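Local coordinates for LanC-like protein GCR2 (PDB 3T33) that may take part in abscisic acid signalling in Arabidopsis as a zinc-binding member of the LanC-like family, at residues A[239-242]-A[243-247]. Numbering follows the deposited sequence.
Sequences IMNV and LMHTE
Leu243 N donates to Ile239 O (3.0 Å) and Met244 N to Met240 O (2.8 Å) in the i-to-i+4 pattern of an alpha-helix, but His245 N turns to Val242 O (3.0 Å), three residues back, near the C-terminal end of helix 236-244. That last donor stands above the carbonyl plane, 62° out of it. Leu243 and Ile239, one turn apart, lie side by side and point the same way, with Leu243 CD1 reaching Ile239 CG2 at 4.2 Å; branched aliphatic chains suit this buried side of the helix, which faces helix 195-212. With CG beside its own backbone N (chi1 -62°), Met244 bends at its thioether and brings CE back along the helix to within 3.8 Å of Asn241 CA, a fold that an unbranched, flexible chain makes easily. His245 sets the edge of its ring against the preceding turn, CD2 lying 3.0 Å from Asn241 O near the ring plane, a close C-H to O approach that suits a polarised imidazole edge. In the loop that follows, Thr246 suits the exit because its OG1 donates to Leu243 O (2.9 Å) on an in-plane lone pair, while its backbone N-H donates to the same oxygen. Leu243 packs on Ile205 and Phe206 of helix 195-212, Val242 on Leu178 and Leu182 of helix 174-188, and Met244 on Thr297 and Tyr305 of helix 291-305, so this short helix packs against three others of the alpha-helical LanC-like fold.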
# COMPACT_ATOMS: atom_id res chain seq x y z
N ILE A 239 8.12 -8.60 -4.52
CA ILE A 239 8.08 -10.03 -4.87
C ILE A 239 8.12 -10.93 -3.65
O ILE A 239 7.33 -11.86 -3.57
CB ILE A 239 9.27 -10.40 -5.83
CG1 ILE A 239 9.20 -9.48 -7.09
CG2 ILE A 239 9.17 -11.87 -6.21
CD1 ILE A 239 10.41 -9.57 -8.06
N MET A 240 9.06 -10.71 -2.74
CA MET A 240 9.12 -11.53 -1.50
C MET A 240 7.80 -11.42 -0.73
O MET A 240 7.23 -12.44 -0.28
CB MET A 240 10.27 -11.03 -0.63
CG MET A 240 11.63 -11.14 -1.34
SD MET A 240 11.98 -12.77 -2.04
CE MET A 240 12.17 -12.25 -3.81
N ASN A 241 7.31 -10.19 -0.64
CA ASN A 241 6.06 -9.88 0.04
C ASN A 241 4.97 -10.79 -0.48
O ASN A 241 4.40 -11.58 0.28
CB ASN A 241 5.66 -8.40 -0.09
CG ASN A 241 4.39 -8.05 0.70
OD1 ASN A 241 3.34 -7.74 0.14
ND2 ASN A 241 4.50 -8.09 1.98
N VAL A 242 4.76 -10.77 -1.79
CA VAL A 242 3.72 -11.65 -2.37
C VAL A 242 4.00 -13.12 -2.05
O VAL A 242 3.07 -13.90 -1.78
CB VAL A 242 3.57 -11.48 -3.93
CG1 VAL A 242 2.26 -12.10 -4.38
CG2 VAL A 242 3.51 -10.00 -4.31
N LEU A 243 5.27 -13.52 -2.12
CA LEU A 243 5.58 -14.91 -1.92
C LEU A 243 5.24 -15.31 -0.51
O LEU A 243 4.72 -16.40 -0.30
CB LEU A 243 7.04 -15.21 -2.27
CG LEU A 243 7.38 -15.12 -3.77
CD1 LEU A 243 8.86 -15.31 -3.88
CD2 LEU A 243 6.59 -16.18 -4.65
N MET A 244 5.44 -14.42 0.46
CA MET A 244 5.13 -14.80 1.86
C MET A 244 3.67 -15.04 2.09
O MET A 244 3.30 -15.60 3.10
CB MET A 244 5.68 -13.81 2.87
CG MET A 244 7.21 -13.77 2.77
SD MET A 244 7.94 -12.69 3.99
CE MET A 244 7.98 -11.12 3.08
N HIS A 245 2.85 -14.61 1.14
CA HIS A 245 1.42 -14.76 1.30
C HIS A 245 0.88 -16.07 0.78
O HIS A 245 -0.34 -16.27 0.85
CB HIS A 245 0.68 -13.58 0.72
CG HIS A 245 0.79 -12.35 1.54
ND1 HIS A 245 -0.01 -12.11 2.64
CD2 HIS A 245 1.62 -11.29 1.46
CE1 HIS A 245 0.32 -10.96 3.19
NE2 HIS A 245 1.32 -10.44 2.50
N THR A 246 1.77 -16.98 0.32
CA THR A 246 1.40 -18.29 -0.27
C THR A 246 2.09 -19.42 0.49
O THR A 246 2.93 -19.18 1.36
CB THR A 246 1.87 -18.49 -1.78
OG1 THR A 246 3.31 -18.38 -1.87
CG2 THR A 246 1.34 -17.48 -2.66
N GLU A 247 1.78 -20.66 0.12
CA GLU A 247 2.32 -21.80 0.84
C GLU A 247 3.68 -22.12 0.26
O GLU A 247 3.75 -22.74 -0.77
CB GLU A 247 1.39 -23.01 0.71
CG GLU A 247 -0.05 -22.73 1.13
CD GLU A 247 -0.09 -22.01 2.48
OE1 GLU A 247 -0.49 -20.81 2.54
OE2 GLU A 247 0.33 -22.66 3.49